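Local coordinates for 6b protein (Agrobacterium vitis, PDB 3AQ2) that disturbs plant cell proliferation, probably by acting on the host microRNA machinery through an ADP-ribosylation fold, at residues Val68-Asp71 with Glu72-Gln76; Trp101-Pro105 with Gln106-Ala110. All coordinates share one frame; numbering follows the deposited sequence.

Interaction 1. Residues Val68-Asp71 with Glu72-Gln76; sequences VYVD and EVTAQ
An N-cap joins strand 66-70 to helix 72-81: Asp-71 is the single residue between them, and its side chain closes the first turn of the helix by gripping Thr-74 twice. OD2 of Asp-71 accepts from the backbone N of Thr-74 at 3.0 Å, a fairly straight bond. The donor reaches this oxygen from above the carboxylate plane, 51° out of it. The other oxygen, Asp-71 OD1, accepts a hydrogen bond from the hydroxyl Thr-74 OG1 at 2.6 Å, this time on the syn side and nearer the plane. Asp-71 CG is tucked between its own backbone N and carbonyl carbon (chi1 60°), which brings the carboxylate over the helix start, where it crosses the threonine side chain at about a right angle. Two bonds through two different oxygens also fix the rotation of the carboxylate. The backbone of Asp-71 takes part as well, its O accepting from Ala-75 N at 2.9 Å as the first i to i+4 bond of the helix.

On the buried side, Val-70 packs against the same turn. Its CG2 rests on Ala-75 CB at 3.7 Å, while CG1 meets the methyl CG2 of Thr-74 at 3.9 Å, leaving the threonine hydroxyl to the aspartate. Val-70 also touches Leu-135 of the neighbouring strand 133-137, so the apolar seam runs on into the sheet. This is a strand-to-helix junction closed by a classical Asp N-cap, with residues 72-76 running at 123° to the direction of residues 68-70.

Interaction 2. Residues Trp101-Pro105 with Gln106-Ala110; sequences WLLDP and QEMNA
Glu-107 reaches back along the first turn of helix 105-115 to the loop residues Leu-103 and Asp-104. Its CB lies 3.5 Å from Asp-104 O and also approaches Leu-103 CB. From there CG stands beside the glutamate's own backbone N (chi1 -64°), and an extended chain carries CD back toward the N-cap. At the tip, OE1 accepts from Asp-104 N at 3.0 Å, with an angle of 151° at the hydrogen; the donor comes to the anti side, 28° out of the carboxylate plane. The same oxygen touches Leu-103 CB at 3.6 Å, the two side chains crossing at about a right angle.

Asp-104 returns the favour from the other end of the capping box. With CG anti to the backbone N, its OD1 accepts from Gln-106 N at 2.8 Å, again on the anti side, and lies against Gln-106 CB. Helix bonds continue the turn: Met-108 N gives to Asp-104 O, and Asn-109 N to Pro-105 O, which Asn-131 ND2 also reaches. Toward the interior, Leu-103 CD1 faces Met-108 CE at 4.2 Å, a loose apolar touch beneath the polar box, and Met-108 goes on to touch Met-98 and Trp-158.

Both carboxylates thus sit at a helix N-terminus, where the dipole and the amide N-H groups would be expected to stabilise negative charge. Their oxygens Asp-104 OD1 and Glu-107 OE1 stay 5.6 Å apart, so each can probably remain ionised while it binds an amide of its own, despite the like charge nearby.

How the interactions relate
Both interactions start a helix with an aspartate at the N-cap, but they sit differently in the fold. Interaction 1 lies deeper, its centre about 10 Å from that of the chain, and ties a helix directly to an outermost strand of the sheet; interaction 2, about 16 Å out, opens helix 105-115 from a loop, and fewer of its touching residues are buried. In 68-76 one carboxylate does all the side-chain capping and valine, threonine and alanine carbons pack on the buried side of the same turn. In 101-110 two acidic side chains share the capping, with a thinner apolar side. Their centres are about 15 Å apart and their nearest atoms about 4 Å, without touching, although Tyr-69 and Pro-105 both contact Cys-203.

Interaction 1. Residues Val68-Asp71 with Glu72-Gln76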
loop_
_atom_site.group_PDB
_atom_site.type_symbol
_atom_site.label_atom_id
_atom_site.label_comp_id
_atom_site.label_asym_id
_atom_site.label_seq_id
_atom_site.Cartn_x
_atom_site.Cartn_y
_atom_site.Cartn_z
ATOM N N VAL A 68 -1.497 -1.065 -2.682
ATOM C CA VAL A 68 -2.830 -0.715 -2.191
ATOM C C VAL A 68 -3.542 -0.058 -3.370
ATOM O O VAL A 68 -3.147 1.005 -3.836
ATOM C CB VAL A 68 -2.800 0.219 -0.951
ATOM C CG1 VAL A 68 -4.208 0.641 -0.568
ATOM C CG2 VAL A 68 -2.115 -0.489 0.226
ATOM N N TYR A 69 -4.576 -0.732 -3.870
ATOM C CA TYR A 69 -5.289 -0.269 -5.054
ATOM C C TYR A 69 -6.300 0.827 -4.718
ATOM O O TYR A 69 -6.988 0.766 -3.689
ATOM C CB TYR A 69 -5.914 -1.466 -5.784
ATOM C CG TYR A 69 -4.827 -2.327 -6.382
ATOM C CD1 TYR A 69 -4.324 -3.447 -5.701
ATOM C CD2 TYR A 69 -4.234 -1.967 -7.594
ATOM C CE1 TYR A 69 -3.289 -4.212 -6.249
ATOM C CE2 TYR A 69 -3.199 -2.727 -8.149
ATOM C CZ TYR A 69 -2.734 -3.839 -7.481
ATOM O OH TYR A 69 -1.701 -4.555 -8.049
ATOM N N VAL A 70 -6.359 1.847 -5.576
ATOM C CA VAL A 70 -7.156 3.057 -5.305
ATOM C C VAL A 70 -7.674 3.661 -6.621
ATOM O O VAL A 70 -7.269 3.239 -7.710
ATOM C CB VAL A 70 -6.322 4.142 -4.553
ATOM C CG1 VAL A 70 -5.851 3.638 -3.190
ATOM C CG2 VAL A 70 -5.113 4.578 -5.393
ATOM N N ASP A 71 -8.571 4.635 -6.512
ATOM C CA ASP A 71 -9.001 5.430 -7.666
ATOM C C ASP A 71 -8.009 6.589 -7.897
ATOM O O ASP A 71 -7.141 6.828 -7.051
ATOM C CB ASP A 71 -10.389 5.972 -7.389
ATOM C CG ASP A 71 -10.408 6.847 -6.172
ATOM O OD1 ASP A 71 -10.447 6.300 -5.048
ATOM O OD2 ASP A 71 -10.353 8.080 -6.344
ATOM N N GLU A 72 -8.109 7.307 -9.021
ATOM C CA GLU A 72 -7.075 8.318 -9.303
ATOM C C GLU A 72 -7.112 9.498 -8.339
ATOM O O GLU A 72 -6.064 10.010 -7.960
ATOM C CB GLU A 72 -7.059 8.824 -10.757
ATOM C CG GLU A 72 -5.704 9.495 -11.092
ATOM C CD GLU A 72 -5.598 10.086 -12.490
ATOM O OE1 GLU A 72 -6.544 9.942 -13.300
ATOM O OE2 GLU A 72 -4.547 10.712 -12.769
ATOM N N VAL A 73 -8.304 9.900 -7.913
ATOM C CA VAL A 73 -8.408 11.019 -6.963
ATOM C C VAL A 73 -7.709 10.663 -5.645
ATOM O O VAL A 73 -6.901 11.442 -5.123
ATOM C CB VAL A 73 -9.872 11.469 -6.754
ATOM C CG1 VAL A 73 -9.958 12.536 -5.657
ATOM C CG2 VAL A 73 -10.427 12.021 -8.057
ATOM N N THR A 74 -7.982 9.460 -5.149
ATOM C CA THR A 74 -7.353 8.966 -3.926
ATOM C C THR A 74 -5.846 8.815 -4.106
ATOM O O THR A 74 -5.073 9.152 -3.210
ATOM C CB THR A 74 -8.009 7.643 -3.487
ATOM O OG1 THR A 74 -9.392 7.895 -3.214
ATOM C CG2 THR A 74 -7.338 7.066 -2.246
ATOM N N ALA A 75 -5.432 8.328 -5.276
ATOM C CA ALA A 75 -4.002 8.187 -5.579
ATOM C C ALA A 75 -3.281 9.536 -5.426
ATOM O O ALA A 75 -2.231 9.615 -4.787
ATOM C CB ALA A 75 -3.818 7.622 -6.986
ATOM N N GLN A 76 -3.870 10.589 -5.987
ATOM C CA GLN A 76 -3.268 11.920 -5.958
ATOM C C GLN A 76 -3.232 12.445 -4.523
ATOM O O GLN A 76 -2.196 12.926 -4.062
ATOM C CB GLN A 76 -4.044 12.869 -6.878
ATOM C CG GLN A 76 -3.257 14.090 -7.325
ATOM C CD GLN A 76 -3.789 14.680 -8.619
ATOM O OE1 GLN A 76 -4.057 13.956 -9.587
ATOM N NE2 GLN A 76 -3.943 16.001 -8.647
#

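Interaction 2. Residues Trp101-Pro105 with Gln106-Ala110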
loop_
_atom_site.group_PDB
_atom_site.type_symbol
_atom_site.label_atom_id
_atom_site.label_comp_id
_atom_site.label_asym_id
_atom_site.label_seq_id
_atom_site.Cartn_x
_atom_site.Cartn_y
_atom_site.Cartn_z
ATOM N N TRP A 101 0.124 -5.187 -12.971
ATOM C CA TRP A 101 0.014 -5.815 -14.295
ATOM C C TRP A 101 -0.364 -7.293 -14.244
ATOM O O TRP A 101 -0.431 -7.940 -15.292
ATOM C CB TRP A 101 1.334 -5.674 -15.070
ATOM C CG TRP A 101 2.524 -6.207 -14.301
ATOM C CD1 TRP A 101 2.984 -7.503 -14.264
ATOM C CD2 TRP A 101 3.385 -5.451 -13.444
ATOM N NE1 TRP A 101 4.081 -7.590 -13.433
ATOM C CE2 TRP A 101 4.346 -6.345 -12.918
ATOM C CE3 TRP A 101 3.447 -4.096 -13.082
ATOM C CZ2 TRP A 101 5.354 -5.929 -12.039
ATOM C CZ3 TRP A 101 4.448 -3.685 -12.183
ATOM C CH2 TRP A 101 5.393 -4.599 -11.692
ATOM N N LEU A 102 -0.586 -7.846 -13.050
ATOM C CA LEU A 102 -0.827 -9.296 -12.954
ATOM C C LEU A 102 -2.161 -9.697 -13.563
ATOM O O LEU A 102 -2.258 -10.696 -14.300
ATOM C CB LEU A 102 -0.753 -9.774 -11.498
ATOM C CG LEU A 102 -0.784 -11.301 -11.341
ATOM C CD1 LEU A 102 0.544 -11.948 -11.756
ATOM C CD2 LEU A 102 -1.139 -11.682 -9.902
ATOM N N LEU A 103 -3.180 -8.906 -13.241
ATOM C CA LEU A 103 -4.555 -9.134 -13.686
ATOM C C LEU A 103 -5.134 -7.841 -14.232
ATOM O O LEU A 103 -4.664 -6.758 -13.894
ATOM C CB LEU A 103 -5.414 -9.599 -12.510
ATOM C CG LEU A 103 -5.005 -10.907 -11.824
ATOM C CD1 LEU A 103 -5.864 -11.109 -10.588
ATOM C CD2 LEU A 103 -5.128 -12.079 -12.769
ATOM N N ASP A 104 -6.159 -7.954 -15.072
ATOM C CA ASP A 104 -6.887 -6.776 -15.553
ATOM C C ASP A 104 -7.549 -6.120 -14.331
ATOM O O ASP A 104 -7.913 -6.827 -13.377
ATOM C CB ASP A 104 -7.942 -7.199 -16.582
ATOM C CG ASP A 104 -8.703 -6.018 -17.178
ATOM O OD1 ASP A 104 -9.684 -5.535 -16.559
ATOM O OD2 ASP A 104 -8.341 -5.579 -18.291
ATOM N N PRO A 105 -7.691 -4.780 -14.334
ATOM C CA PRO A 105 -8.363 -4.107 -13.212
ATOM C C PRO A 105 -9.768 -4.645 -12.906
ATOM O O PRO A 105 -10.189 -4.628 -11.747
ATOM C CB PRO A 105 -8.404 -2.640 -13.657
ATOM C CG PRO A 105 -7.185 -2.509 -14.521
ATOM C CD PRO A 105 -7.147 -3.801 -15.298
ATOM N N GLN A 106 -10.484 -5.144 -13.917
ATOM C CA GLN A 106 -11.806 -5.729 -13.641
ATOM C C GLN A 106 -11.699 -7.012 -12.805
ATOM O O GLN A 106 -12.488 -7.218 -11.872
ATOM C CB GLN A 106 -12.574 -5.966 -14.936
ATOM C CG GLN A 106 -12.844 -4.667 -15.710
ATOM C CD GLN A 106 -13.831 -4.855 -16.848
ATOM O OE1 GLN A 106 -13.854 -5.903 -17.500
ATOM N NE2 GLN A 106 -14.668 -3.841 -17.086
ATOM N N GLU A 107 -10.717 -7.854 -13.144
ATOM C CA GLU A 107 -10.462 -9.098 -12.415
ATOM C C GLU A 107 -9.976 -8.789 -11.014
ATOM O O GLU A 107 -10.456 -9.371 -10.034
ATOM C CB GLU A 107 -9.418 -9.940 -13.145
ATOM C CG GLU A 107 -9.890 -10.398 -14.516
ATOM C CD GLU A 107 -8.772 -10.980 -15.355
ATOM O OE1 GLU A 107 -7.610 -10.525 -15.233
ATOM O OE2 GLU A 107 -9.070 -11.880 -16.163
ATOM N N MET A 108 -9.038 -7.848 -10.910
ATOM C CA MET A 108 -8.532 -7.448 -9.593
ATOM C C MET A 108 -9.667 -6.933 -8.708
ATOM O O MET A 108 -9.712 -7.235 -7.518
ATOM C CB MET A 108 -7.444 -6.390 -9.731
ATOM C CG MET A 108 -6.881 -5.871 -8.395
ATOM S SD MET A 108 -6.245 -7.165 -7.303
ATOM C CE MET A 108 -4.959 -7.712 -8.382
ATOM N N ASN A 109 -10.599 -6.185 -9.292
ATOM C CA ASN A 109 -11.705 -5.672 -8.501
ATOM C C ASN A 109 -12.544 -6.803 -7.905
ATOM O O ASN A 109 -12.977 -6.708 -6.759
ATOM C CB ASN A 109 -12.599 -4.747 -9.312
ATOM C CG ASN A 109 -13.651 -4.087 -8.450
ATOM O OD1 ASN A 109 -13.349 -3.206 -7.623
ATOM N ND2 ASN A 109 -14.877 -4.526 -8.605
ATOM N N ALA A 110 -12.742 -7.878 -8.666
ATOM C CA ALA A 110 -13.477 -9.040 -8.145
ATOM C C ALA A 110 -12.785 -9.657 -6.921
ATOM O O ALA A 110 -13.443 -10.010 -5.929
ATOM C CB ALA A 110 -13.683 -10.094 -9.234
#